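PDB 2F7L: Phosphoglucosamine/phosphogalactosamine mutase from Sulfolobus tokodaii, which interconverts glucosamine 6-phosphate with glucosamine 1-phosphate, and galactosamine 6-phosphate with galactosamine 1-phosphate, on the routes to UDP-GlcNAc and UDP-GalNAc. Local coordinates for residues A[427-432]-A[450-455]; A[409-412]-A[417-420]; A[289-294]-A[300-305]; A[255-260]-A[362-367]; A[115-120]-A[312-317]. All coordinates share one frame; numbering follows the deposited sequence.

Interactions 1 and 2 belong to one antiparallel sheet of the C-terminal domain, their centres 13 Å apart: L419 N lies 2.9 Å from M432 O, a probable hydrogen bond between neighbouring strands, and I429 packs on V420. Interaction 2 also meets interaction 3 across a domain boundary, where K410 NZ lies 3.9 Å from W304 CZ3. Interactions 3 and 4 share one alpha/beta domain and touch through Y294 and L367; 301-305 and 312-317 join interactions 3 and 5 through T305 and K315. Interaction 5 lies nearest the predicted magnesium site: the E115 side chain is about 6 Å from that of D245. Interaction 1 instead borders a bound sulfate.

Interaction 1: A[427-432]-A[450-455]; sequences PIIRIM and KIVEGK. With SO4 (sulfate ion), chain C.
In the helix-on-sheet core of the C-terminal domain, V452 from the last turn of helix 438-452 packs on I429 and I431 of strand 428-435. The two isoleucines stand two residues apart, on the same face of the strand, and each takes one branch of the valine. I429 and V452 meet tip to tip, with V452 CG1 3.9 Å from I429 CB. The V452 and I431 side chains slide past each other in opposite directions, V452 CG2 resting 3.6 Å from I431 CD1. This division follows from the valine torsion: at chi1 167°, CG1 is anti to the backbone N while CG2 lies beside it. V377 and V420 of the flanking strands and I388 of helix 385-396 also touch V452, so the contact is buried and wholly apolar.

R430 leaves the other face of the strand. Its chain is extended from CG to NE and presents the guanidinium edge to a sulfate, probably from the crystallisation liquor. NH1 donates to sulfate O4 at 2.8 Å with a bent N-H...O angle of 138°, and G424 N binds the same ion. I429 and I431 thus face the helix, while R430, from the other face, reaches the sulfate. Two helices, 385-396 and 438-452, on one face of an antiparallel sheet, with a phosphate-binding loop nearby, are typical of the TBP-like C-terminal domain of phosphohexose mutases, and the sulfate is consistent with a place for a substrate phosphate.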
# COMPACT_ATOMS: atom_id res chain seq x y z
N PRO A 427 3.91 -7.09 21.55
CA PRO A 427 3.67 -6.39 22.82
C PRO A 427 4.75 -5.33 22.91
O PRO A 427 5.56 -5.33 23.83
CB PRO A 427 3.86 -7.49 23.84
CG PRO A 427 4.97 -8.31 23.23
CD PRO A 427 4.63 -8.36 21.76
N ILE A 428 4.72 -4.41 21.96
CA ILE A 428 5.75 -3.38 21.86
C ILE A 428 5.26 -2.00 21.44
O ILE A 428 4.26 -1.88 20.75
CB ILE A 428 6.81 -3.88 20.84
CG1 ILE A 428 8.02 -4.40 21.60
CG2 ILE A 428 7.11 -2.82 19.76
CD1 ILE A 428 8.46 -5.78 21.13
N ILE A 429 5.98 -0.96 21.88
CA ILE A 429 5.63 0.41 21.47
C ILE A 429 6.74 0.88 20.54
O ILE A 429 7.92 0.84 20.89
CB ILE A 429 5.53 1.39 22.65
CG1 ILE A 429 4.22 1.17 23.40
CG2 ILE A 429 5.61 2.81 22.17
CD1 ILE A 429 4.38 0.31 24.60
N ARG A 430 6.36 1.30 19.33
CA ARG A 430 7.32 1.79 18.35
C ARG A 430 7.53 3.26 18.61
O ARG A 430 6.59 3.99 18.86
CB ARG A 430 6.79 1.60 16.92
CG ARG A 430 6.55 0.14 16.50
CD ARG A 430 6.46 -0.04 14.97
NE ARG A 430 6.35 -1.45 14.60
CZ ARG A 430 5.21 -2.07 14.27
NH1 ARG A 430 4.05 -1.43 14.24
NH2 ARG A 430 5.22 -3.37 14.00
N ILE A 431 8.78 3.69 18.58
CA ILE A 431 9.11 5.10 18.77
C ILE A 431 9.88 5.57 17.57
O ILE A 431 10.97 5.08 17.31
CB ILE A 431 10.02 5.35 20.00
CG1 ILE A 431 9.32 4.94 21.30
CG2 ILE A 431 10.39 6.83 20.06
CD1 ILE A 431 10.11 5.28 22.55
N MET A 432 9.33 6.52 16.83
CA MET A 432 10.06 7.06 15.70
C MET A 432 10.03 8.58 15.80
O MET A 432 9.02 9.19 16.20
CB MET A 432 9.48 6.61 14.36
CG MET A 432 8.27 7.39 13.91
SD MET A 432 7.60 6.79 12.36
CE MET A 432 8.97 7.22 11.26
N LYS A 450 12.63 6.54 27.49
CA LYS A 450 12.54 6.55 28.94
C LYS A 450 11.10 6.52 29.38
O LYS A 450 10.69 5.59 30.06
CB LYS A 450 13.20 7.80 29.51
CG LYS A 450 14.60 7.55 30.03
CD LYS A 450 15.67 7.98 29.04
CE LYS A 450 16.06 9.44 29.24
NZ LYS A 450 14.92 10.38 28.96
N ILE A 451 10.35 7.55 28.99
CA ILE A 451 8.93 7.67 29.34
C ILE A 451 8.12 6.42 29.02
O ILE A 451 7.27 6.00 29.81
CB ILE A 451 8.26 8.85 28.59
CG1 ILE A 451 8.95 10.16 28.93
CG2 ILE A 451 6.78 8.93 28.95
CD1 ILE A 451 8.37 11.35 28.20
N VAL A 452 8.39 5.84 27.86
CA VAL A 452 7.68 4.64 27.43
C VAL A 452 8.04 3.53 28.39
O VAL A 452 7.21 2.68 28.72
CB VAL A 452 8.06 4.23 25.98
CG1 VAL A 452 7.55 2.83 25.68
CG2 VAL A 452 7.47 5.23 24.99
N GLU A 453 9.28 3.56 28.84
CA GLU A 453 9.75 2.56 29.78
C GLU A 453 9.12 2.79 31.14
O GLU A 453 9.43 2.08 32.10
CB GLU A 453 11.27 2.64 29.88
CG GLU A 453 12.00 1.82 28.82
CD GLU A 453 13.41 2.32 28.59
OE1 GLU A 453 14.07 2.74 29.56
OE2 GLU A 453 13.86 2.29 27.42
N GLY A 454 8.22 3.76 31.22
CA GLY A 454 7.59 4.08 32.49
C GLY A 454 8.71 4.72 33.28
O GLY A 454 8.71 4.72 34.51
N LYS A 455 9.66 5.26 32.52
CA LYS A 455 10.86 5.91 33.04
C LYS A 455 11.77 4.86 33.69
O LYS A 455 12.96 4.77 33.30
CB LYS A 455 10.50 7.02 34.02
CG LYS A 455 10.40 8.39 33.37
CD LYS A 455 11.79 8.93 32.99
CE LYS A 455 11.72 10.36 32.39
NZ LYS A 455 11.46 11.46 33.38
OXT LYS A 455 11.28 4.13 34.58
S SO4 C . 1.01 -2.74 13.49
O1 SO4 C . -0.49 -3.03 13.65
O2 SO4 C . 1.75 -4.08 13.39
O3 SO4 C . 1.17 -2.07 12.25
O4 SO4 C . 1.40 -2.22 14.74

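Interaction 2: A[409-412]-A[417-420]; sequences VKII and WFLV
F418 lies against I411 across an antiparallel strand pair, the two side chains side by side and pointing the same way. One ring face takes I411 CB, 3.8 Å from the ring centroid and displaced toward the rim, a CH-pi contact. I411 CG1 and CD1 follow along the outer end of the ring near F418 CZ, CG1 at 3.6 Å. The ring reaches this place because F418 CG is set between the backbone N and the carbonyl carbon (chi1 68°), which swings it across to the neighbouring strand. Y396 of helix 385-396 meets the F418 ring edge-to-face.

V409 is on the same sheet face as F418 and I411 and forms a hydrogen-bonded pair with V420: V409 N to V420 O and V420 N to V409 O are both 3.0 Å. I411 and F418 form the next such pair, with I411 N to F418 O at 2.9 Å and F418 N to I411 O at 3.0 Å.

On the opposite face K410 runs out extended until it bends at its last torsion, bringing NZ beside the six-membered ring of W417. That ammonium is hydrogen-bonded to the carbonyl oxygens of S287 and V285, while W417 NE1 donates to E434. The axes of 409-412 and 417-420 approach to 4.7 Å, and the strands form a beta hairpin within the antiparallel sheet of the TBP-like C-terminal domain.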
# COMPACT_ATOMS: atom_id res chain seq x y z
N VAL A 409 0.45 8.88 19.45
CA VAL A 409 0.67 10.29 19.73
C VAL A 409 1.74 10.85 18.84
O VAL A 409 2.89 10.47 18.91
CB VAL A 409 1.06 10.53 21.19
CG1 VAL A 409 1.66 11.94 21.36
CG2 VAL A 409 -0.18 10.38 22.09
N LYS A 410 1.34 11.77 17.98
CA LYS A 410 2.27 12.41 17.07
C LYS A 410 2.42 13.84 17.49
O LYS A 410 1.42 14.53 17.74
CB LYS A 410 1.75 12.40 15.63
CG LYS A 410 2.77 12.93 14.64
CD LYS A 410 2.12 13.40 13.37
CE LYS A 410 3.16 13.85 12.34
NZ LYS A 410 3.97 12.71 11.82
N ILE A 411 3.66 14.29 17.59
CA ILE A 411 3.90 15.66 17.95
C ILE A 411 4.70 16.33 16.88
O ILE A 411 5.72 15.82 16.44
CB ILE A 411 4.59 15.76 19.30
CG1 ILE A 411 3.55 15.45 20.37
CG2 ILE A 411 5.21 17.14 19.48
CD1 ILE A 411 3.79 16.13 21.64
N ILE A 412 4.23 17.49 16.46
CA ILE A 412 4.91 18.23 15.43
C ILE A 412 5.37 19.59 15.93
O ILE A 412 4.57 20.39 16.43
CB ILE A 412 4.03 18.44 14.22
CG1 ILE A 412 3.49 17.09 13.75
CG2 ILE A 412 4.82 19.14 13.14
CD1 ILE A 412 2.33 17.20 12.79
N TRP A 417 9.59 16.13 14.55
CA TRP A 417 8.29 15.54 14.86
C TRP A 417 8.55 14.12 15.34
O TRP A 417 9.64 13.58 15.14
CB TRP A 417 7.37 15.50 13.63
CG TRP A 417 7.88 14.61 12.55
CD1 TRP A 417 8.81 14.92 11.61
CD2 TRP A 417 7.55 13.23 12.34
NE1 TRP A 417 9.08 13.83 10.83
CE2 TRP A 417 8.32 12.78 11.25
CE3 TRP A 417 6.68 12.34 12.97
CZ2 TRP A 417 8.25 11.46 10.77
CZ3 TRP A 417 6.60 11.02 12.49
CH2 TRP A 417 7.39 10.60 11.40
N PHE A 418 7.57 13.53 16.00
CA PHE A 418 7.70 12.15 16.43
C PHE A 418 6.33 11.49 16.55
O PHE A 418 5.29 12.17 16.59
CB PHE A 418 8.49 12.03 17.75
CG PHE A 418 7.78 12.59 18.97
CD1 PHE A 418 8.08 13.87 19.44
CD2 PHE A 418 6.85 11.82 19.66
CE1 PHE A 418 7.46 14.38 20.60
CE2 PHE A 418 6.23 12.32 20.82
CZ PHE A 418 6.54 13.61 21.29
N LEU A 419 6.35 10.16 16.56
CA LEU A 419 5.16 9.34 16.70
C LEU A 419 5.47 8.18 17.64
O LEU A 419 6.44 7.44 17.43
CB LEU A 419 4.73 8.77 15.33
CG LEU A 419 3.55 7.78 15.36
CD1 LEU A 419 2.36 8.45 16.01
CD2 LEU A 419 3.19 7.32 13.96
N VAL A 420 4.68 8.06 18.69
CA VAL A 420 4.84 6.96 19.64
C VAL A 420 3.53 6.19 19.48
O VAL A 420 2.46 6.68 19.87
CB VAL A 420 4.96 7.45 21.09
CG1 VAL A 420 5.23 6.27 22.00
CG2 VAL A 420 6.07 8.46 21.21

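Interaction 3: A[289-294]-A[300-305]; sequences SLVEEY and IQVDWT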
# COMPACT_ATOMS: atom_id res chain seq x y z
N SER A 289 6.56 15.12 8.86
CA SER A 289 5.86 16.42 8.85
C SER A 289 6.34 17.26 7.67
O SER A 289 5.73 18.26 7.28
CB SER A 289 6.08 17.17 10.17
OG SER A 289 7.45 17.39 10.42
N LEU A 290 7.46 16.83 7.10
CA LEU A 290 8.04 17.45 5.92
C LEU A 290 6.92 17.71 4.88
O LEU A 290 6.94 18.71 4.15
CB LEU A 290 9.11 16.50 5.37
CG LEU A 290 9.49 16.22 3.92
CD1 LEU A 290 10.44 15.04 3.99
CD2 LEU A 290 8.30 15.86 3.04
N VAL A 291 5.96 16.79 4.83
CA VAL A 291 4.84 16.90 3.91
C VAL A 291 4.11 18.24 4.09
O VAL A 291 3.77 18.91 3.10
CB VAL A 291 3.85 15.72 4.11
CG1 VAL A 291 3.31 15.72 5.53
CG2 VAL A 291 2.69 15.81 3.11
N GLU A 292 3.88 18.65 5.34
CA GLU A 292 3.20 19.93 5.58
C GLU A 292 4.05 21.09 5.10
O GLU A 292 3.56 22.01 4.45
CB GLU A 292 2.93 20.15 7.06
CG GLU A 292 1.81 19.34 7.63
CD GLU A 292 1.46 19.79 9.03
OE1 GLU A 292 2.39 20.03 9.84
OE2 GLU A 292 0.25 19.90 9.33
N GLU A 293 5.33 21.04 5.44
CA GLU A 293 6.24 22.08 5.06
C GLU A 293 6.19 22.36 3.57
O GLU A 293 6.00 23.50 3.14
CB GLU A 293 7.65 21.68 5.46
CG GLU A 293 8.65 22.82 5.52
CD GLU A 293 9.91 22.40 6.25
OE1 GLU A 293 9.80 21.58 7.19
OE2 GLU A 293 11.00 22.90 5.88
N TYR A 294 6.35 21.31 2.77
CA TYR A 294 6.35 21.45 1.33
C TYR A 294 4.99 21.73 0.72
O TYR A 294 4.86 22.60 -0.12
CB TYR A 294 6.93 20.19 0.69
CG TYR A 294 7.49 20.40 -0.69
CD1 TYR A 294 8.82 20.75 -0.87
CD2 TYR A 294 6.69 20.26 -1.82
CE1 TYR A 294 9.35 20.95 -2.14
CE2 TYR A 294 7.21 20.46 -3.10
CZ TYR A 294 8.53 20.80 -3.25
OH TYR A 294 9.05 20.96 -4.51
N ILE A 300 -2.04 23.32 -0.12
CA ILE A 300 -2.55 21.97 0.01
C ILE A 300 -2.49 21.57 1.48
O ILE A 300 -1.41 21.47 2.05
CB ILE A 300 -1.67 20.99 -0.81
CG1 ILE A 300 -1.46 21.54 -2.22
CG2 ILE A 300 -2.33 19.63 -0.86
CD1 ILE A 300 -0.42 20.80 -3.04
N GLN A 301 -3.65 21.39 2.10
CA GLN A 301 -3.66 20.98 3.50
C GLN A 301 -3.38 19.49 3.54
O GLN A 301 -3.68 18.78 2.58
CB GLN A 301 -5.03 21.16 4.13
CG GLN A 301 -5.67 22.47 3.87
CD GLN A 301 -7.12 22.47 4.29
OE1 GLN A 301 -7.82 23.48 4.14
NE2 GLN A 301 -7.59 21.33 4.82
N VAL A 302 -2.78 19.02 4.62
CA VAL A 302 -2.55 17.59 4.73
C VAL A 302 -3.46 17.15 5.87
O VAL A 302 -3.41 17.70 6.96
CB VAL A 302 -1.04 17.25 5.01
CG1 VAL A 302 -0.15 18.34 4.45
CG2 VAL A 302 -0.80 17.02 6.47
N ASP A 303 -4.35 16.21 5.58
CA ASP A 303 -5.25 15.70 6.60
C ASP A 303 -4.63 14.46 7.22
O ASP A 303 -4.58 13.41 6.60
CB ASP A 303 -6.59 15.34 5.99
CG ASP A 303 -7.47 16.56 5.79
OD1 ASP A 303 -7.75 17.26 6.79
OD2 ASP A 303 -7.89 16.81 4.64
N TRP A 304 -4.15 14.58 8.45
CA TRP A 304 -3.52 13.44 9.11
C TRP A 304 -4.55 12.40 9.50
O TRP A 304 -5.68 12.74 9.77
CB TRP A 304 -2.75 13.91 10.35
CG TRP A 304 -1.61 14.80 10.00
CD1 TRP A 304 -1.57 16.16 10.06
CD2 TRP A 304 -0.33 14.39 9.50
NE1 TRP A 304 -0.35 16.63 9.63
CE2 TRP A 304 0.43 15.56 9.27
CE3 TRP A 304 0.25 13.14 9.21
CZ2 TRP A 304 1.74 15.52 8.78
CZ3 TRP A 304 1.56 13.10 8.72
CH2 TRP A 304 2.29 14.29 8.51
N THR A 305 -4.14 11.13 9.53
CA THR A 305 -5.08 10.07 9.87
C THR A 305 -4.40 8.83 10.46
O THR A 305 -3.19 8.79 10.59
CB THR A 305 -5.94 9.69 8.62
OG1 THR A 305 -6.95 8.75 8.99
CG2 THR A 305 -5.08 9.11 7.52
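The indole of W304 has V302 CG2 over one face, toward the rim, and the carboxylate of E292 at its pyrrole edge. K410 of the C-terminal domain reaches the opposite face in a cation-pi contact. The carboxylate does not continue the ring plane: the two planes are turned 71° apart, although E292 OE2 and CD both lie near the plane of the indole. W304 NE1 points almost straight at E292 OE2, with an N-H...O angle of 172°, but the 3.3 Å separation makes the bond weak. The same oxygen has a stronger partner in K402, with which it forms a salt bridge.

At the far end of the indole, V291 CG1 approaches CH2 obliquely at 3.5 Å; the valine sets this methyl between its backbone N and carbonyl carbon (chi1 60°). Its other methyl, CG2, turns to V302 CG1 at 4.0 Å. V302 CG2 also meets the aliphatic part of E292, 3.7 Å from CG, the two side chains crossing at about a right angle. The glutamate thus lays its methylene on V302 before its extended chain delivers the acid to the indole.

Helix 290-294 and strand 301-305 run nearly antiparallel as the second and third elements of a beta-alpha-beta unit whose first strand is 280-284. Chemically the contact is amphipathic: valines and ring carbons pack at one end, while at the other one carboxylate oxygen is shared between an indole N-H and a lysine. The salt bridge to K402 would probably favour an ionised E292.

Interaction 4: A[255-260]-A[362-367]; sequences RVQWGD and ELFDRL
R255 and Q257, in the link between the alpha/beta sheet ending at strand 248-251 and helix 259-272 of the next alpha/beta domain, meet D365 and F364 of helix 360-365. Q257 lies flat on the phenyl ring: its amide and the ring are only 13° from parallel, and the two side chains slide past each other in opposite directions. CG sits over the ring centre, 3.3 Å from the centroid, a CH-pi contact. The bend at chi2 (-70°) folds the amide over the ring toward F364 CB, with OE1 near CD2 at 3.4 Å. NE2 is hydrogen-bonded to D251.

R255 crosses D365 at about a right angle. Its extended chain presents a guanidinium edge, yet the guanidinium and carboxylate planes are 71° apart, and the individual hydrogen bonds of the salt bridge are weak. R255 NE has a further salt bridge to D251, which therefore holds both link residues on the same side chain. At the aspartate, one nitrogen serves both oxygens: R255 NH2 lies 2.7 Å from D365 OD1 and 2.9 Å from D365 OD2.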
# COMPACT_ATOMS: atom_id res chain seq x y z
N ARG A 255 20.14 6.53 -4.57
CA ARG A 255 19.71 6.55 -3.18
C ARG A 255 18.20 6.32 -3.12
O ARG A 255 17.44 6.96 -3.86
CB ARG A 255 20.10 7.88 -2.52
CG ARG A 255 19.78 9.09 -3.35
CD ARG A 255 20.44 10.36 -2.83
NE ARG A 255 19.96 11.50 -3.61
CZ ARG A 255 19.95 12.75 -3.18
NH1 ARG A 255 20.42 13.02 -1.98
NH2 ARG A 255 19.44 13.71 -3.92
N VAL A 256 17.77 5.41 -2.26
CA VAL A 256 16.35 5.15 -2.17
C VAL A 256 15.66 6.31 -1.44
O VAL A 256 16.24 6.92 -0.54
CB VAL A 256 16.04 3.77 -1.48
CG1 VAL A 256 17.27 2.90 -1.47
CG2 VAL A 256 15.49 3.98 -0.10
N GLN A 257 14.44 6.63 -1.87
CA GLN A 257 13.64 7.70 -1.29
C GLN A 257 12.43 7.07 -0.58
O GLN A 257 11.81 6.15 -1.10
CB GLN A 257 13.17 8.64 -2.39
CG GLN A 257 14.30 9.29 -3.20
CD GLN A 257 15.06 10.32 -2.38
OE1 GLN A 257 14.55 10.86 -1.40
NE2 GLN A 257 16.29 10.61 -2.79
N TRP A 258 12.09 7.56 0.60
CA TRP A 258 10.98 6.96 1.32
C TRP A 258 9.59 7.34 0.80
O TRP A 258 9.37 8.41 0.23
CB TRP A 258 11.08 7.26 2.82
CG TRP A 258 10.44 6.19 3.65
CD1 TRP A 258 9.58 6.36 4.70
CD2 TRP A 258 10.52 4.77 3.44
NE1 TRP A 258 9.11 5.14 5.14
CE2 TRP A 258 9.67 4.15 4.38
CE3 TRP A 258 11.23 3.96 2.53
CZ2 TRP A 258 9.51 2.76 4.44
CZ3 TRP A 258 11.05 2.57 2.59
CH2 TRP A 258 10.20 2.00 3.54
N GLY A 259 8.66 6.41 1.01
CA GLY A 259 7.31 6.60 0.55
C GLY A 259 6.67 7.95 0.74
O GLY A 259 5.88 8.37 -0.10
N ASP A 260 6.96 8.63 1.85
CA ASP A 260 6.39 9.94 2.09
C ASP A 260 7.13 11.08 1.35
O ASP A 260 6.56 12.15 1.11
CB ASP A 260 6.31 10.22 3.60
CG ASP A 260 7.61 9.90 4.34
OD1 ASP A 260 7.68 10.14 5.56
OD2 ASP A 260 8.56 9.40 3.70
N GLU A 362 17.94 15.58 -8.28
CA GLU A 362 17.69 16.97 -7.97
C GLU A 362 16.27 17.16 -7.48
O GLU A 362 16.04 17.79 -6.45
CB GLU A 362 17.93 17.86 -9.19
CG GLU A 362 17.79 19.33 -8.82
CD GLU A 362 17.75 20.27 -10.01
OE1 GLU A 362 18.62 20.12 -10.92
OE2 GLU A 362 16.87 21.18 -10.03
N LEU A 363 15.32 16.61 -8.23
CA LEU A 363 13.89 16.69 -7.91
C LEU A 363 13.63 16.41 -6.43
O LEU A 363 12.97 17.18 -5.74
CB LEU A 363 13.12 15.66 -8.74
CG LEU A 363 11.64 15.87 -9.06
CD1 LEU A 363 10.87 14.65 -8.63
CD2 LEU A 363 11.10 17.11 -8.38
N PHE A 364 14.17 15.30 -5.96
CA PHE A 364 14.01 14.91 -4.57
C PHE A 364 14.65 15.88 -3.61
O PHE A 364 14.11 16.14 -2.52
CB PHE A 364 14.57 13.50 -4.35
CG PHE A 364 13.57 12.42 -4.62
CD1 PHE A 364 13.61 11.69 -5.81
CD2 PHE A 364 12.53 12.19 -3.72
CE1 PHE A 364 12.63 10.75 -6.08
CE2 PHE A 364 11.55 11.25 -3.98
CZ PHE A 364 11.60 10.53 -5.17
N ASP A 365 15.80 16.41 -4.01
CA ASP A 365 16.47 17.36 -3.16
C ASP A 365 15.63 18.60 -2.92
O ASP A 365 15.84 19.29 -1.95
CB ASP A 365 17.84 17.74 -3.73
CG ASP A 365 18.89 16.67 -3.47
OD1 ASP A 365 18.75 15.91 -2.48
OD2 ASP A 365 19.86 16.60 -4.24
N ARG A 366 14.65 18.87 -3.78
CA ARG A 366 13.80 20.04 -3.57
C ARG A 366 12.95 19.92 -2.30
O ARG A 366 12.24 20.85 -1.95
CB ARG A 366 12.82 20.25 -4.74
CG ARG A 366 13.40 20.59 -6.12
CD ARG A 366 12.26 21.21 -6.95
NE ARG A 366 12.29 20.97 -8.39
CZ ARG A 366 13.29 21.32 -9.21
NH1 ARG A 366 14.38 21.93 -8.74
NH2 ARG A 366 13.17 21.08 -10.51
N LEU A 367 13.01 18.78 -1.63
CA LEU A 367 12.21 18.55 -0.40
C LEU A 367 12.99 18.81 0.90
O LEU A 367 14.22 18.71 0.94
CB LEU A 367 11.70 17.10 -0.36
CG LEU A 367 10.34 16.60 -0.86
CD1 LEU A 367 9.70 17.58 -1.79
CD2 LEU A 367 10.54 15.25 -1.54

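Interaction 5: A[115-120]-A[312-317]; sequences EIRREK and IAHKVA
H314 of helix 309-318 reaches across to the turn before helix 118-130, where R117 stacks on its ring and E115 meets its far nitrogen. CB points toward 115-120, and with chi1 at -77° CG lies beside the backbone N. CG then has R117 NH1 4.0 Å above it. ND1 is met by R117 NH2 at 3.5 Å, the guanidinium lying over the ring with centres 3.9 Å apart and planes at 24°. Farther out, CE1 lies 3.7 Å from R117 CG, whose methylene covers the same ring face toward the rim; CD2 also lies under R117 CG. At the tip, NE2 donates to E115 O at 3.3 Å, nearly in line with the C=O bond (173°), the oxygen being tilted from the ring plane.

Stacking and hydrogen bond together fix the rotation of the imidazole. R117, the N-cap residue, also forms a salt bridge with D318, and R118 one with D311. E115 lies near the aspartates predicted to bind magnesium. The contact joins two alpha/beta domains: I116 bonds to V108 of strand 103-109, while helix 309-318 also packs on strands 301-305 (I312, K315) and 329-332 (I312, A313, V316).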
# COMPACT_ATOMS: atom_id res chain seq x y z
N GLU A 115 -10.86 -2.27 -0.71
CA GLU A 115 -11.07 -3.41 0.17
C GLU A 115 -12.30 -3.11 1.03
O GLU A 115 -12.64 -1.95 1.28
CB GLU A 115 -9.85 -3.60 1.06
CG GLU A 115 -8.84 -2.51 0.84
CD GLU A 115 -7.68 -2.94 -0.04
OE1 GLU A 115 -6.94 -2.04 -0.51
OE2 GLU A 115 -7.51 -4.17 -0.23
N ILE A 116 -12.99 -4.15 1.48
CA ILE A 116 -14.19 -3.97 2.28
C ILE A 116 -13.93 -3.20 3.57
O ILE A 116 -12.86 -3.32 4.16
CB ILE A 116 -14.86 -5.35 2.63
CG1 ILE A 116 -13.82 -6.28 3.26
CG2 ILE A 116 -15.45 -5.97 1.35
CD1 ILE A 116 -14.38 -7.58 3.82
N ARG A 117 -14.91 -2.40 3.96
CA ARG A 117 -14.84 -1.62 5.19
C ARG A 117 -14.80 -2.59 6.36
O ARG A 117 -15.16 -3.76 6.21
CB ARG A 117 -16.06 -0.72 5.31
CG ARG A 117 -16.02 0.51 4.42
CD ARG A 117 -17.40 1.12 4.25
NE ARG A 117 -17.35 2.36 3.48
CZ ARG A 117 -16.74 3.47 3.91
NH1 ARG A 117 -16.14 3.48 5.09
NH2 ARG A 117 -16.74 4.58 3.16
N ARG A 118 -14.39 -2.11 7.53
CA ARG A 118 -14.28 -2.99 8.71
C ARG A 118 -15.60 -3.58 9.20
O ARG A 118 -15.67 -4.75 9.58
CB ARG A 118 -13.56 -2.26 9.83
CG ARG A 118 -12.21 -1.67 9.39
CD ARG A 118 -11.42 -2.62 8.45
NE ARG A 118 -10.07 -2.12 8.14
CZ ARG A 118 -9.80 -1.04 7.40
NH1 ARG A 118 -10.81 -0.33 6.88
NH2 ARG A 118 -8.54 -0.64 7.20
N GLU A 119 -16.65 -2.79 9.17
CA GLU A 119 -17.95 -3.28 9.58
C GLU A 119 -18.31 -4.52 8.74
O GLU A 119 -19.02 -5.42 9.17
CB GLU A 119 -18.98 -2.17 9.39
CG GLU A 119 -18.52 -0.78 9.91
CD GLU A 119 -17.54 -0.04 8.96
OE1 GLU A 119 -17.60 -0.32 7.74
OE2 GLU A 119 -16.75 0.83 9.43
N LYS A 120 -17.78 -4.57 7.52
CA LYS A 120 -18.03 -5.69 6.64
C LYS A 120 -17.14 -6.88 6.99
O LYS A 120 -17.54 -8.04 6.80
CB LYS A 120 -17.83 -5.28 5.17
CG LYS A 120 -18.79 -4.18 4.75
CD LYS A 120 -18.90 -4.04 3.26
CE LYS A 120 -20.05 -3.09 2.88
NZ LYS A 120 -20.35 -3.08 1.40
N ILE A 312 -7.34 4.79 4.53
CA ILE A 312 -6.98 5.96 3.76
C ILE A 312 -7.77 6.01 2.46
O ILE A 312 -8.37 7.03 2.13
CB ILE A 312 -5.46 5.95 3.43
CG1 ILE A 312 -4.66 6.18 4.71
CG2 ILE A 312 -5.13 6.99 2.34
CD1 ILE A 312 -3.16 6.11 4.51
N ALA A 313 -7.76 4.90 1.73
CA ALA A 313 -8.48 4.85 0.46
C ALA A 313 -9.88 5.38 0.68
O ALA A 313 -10.36 6.21 -0.08
CB ALA A 313 -8.51 3.42 -0.09
N HIS A 314 -10.54 4.92 1.73
CA HIS A 314 -11.89 5.39 2.04
C HIS A 314 -11.92 6.88 2.43
O HIS A 314 -12.74 7.64 1.92
CB HIS A 314 -12.51 4.52 3.14
CG HIS A 314 -12.98 3.18 2.66
ND1 HIS A 314 -13.95 3.04 1.69
CD2 HIS A 314 -12.64 1.92 3.03
CE1 HIS A 314 -14.18 1.75 1.49
NE2 HIS A 314 -13.40 1.06 2.29
N LYS A 315 -11.03 7.32 3.32
CA LYS A 315 -11.00 8.72 3.70
C LYS A 315 -10.76 9.61 2.48
O LYS A 315 -11.39 10.64 2.34
CB LYS A 315 -9.91 8.97 4.76
CG LYS A 315 -9.97 10.35 5.40
CD LYS A 315 -8.93 10.53 6.48
CE LYS A 315 -8.79 11.99 6.89
NZ LYS A 315 -10.05 12.56 7.44
N VAL A 316 -9.85 9.22 1.60
CA VAL A 316 -9.64 10.05 0.43
C VAL A 316 -10.97 10.16 -0.32
O VAL A 316 -11.44 11.26 -0.61
CB VAL A 316 -8.56 9.48 -0.52
CG1 VAL A 316 -8.40 10.40 -1.72
CG2 VAL A 316 -7.25 9.38 0.21
N ALA A 317 -11.59 9.01 -0.61
CA ALA A 317 -12.89 9.04 -1.30
C ALA A 317 -13.88 9.89 -0.47
O ALA A 317 -14.33 10.93 -0.94
CB ALA A 317 -13.42 7.61 -1.49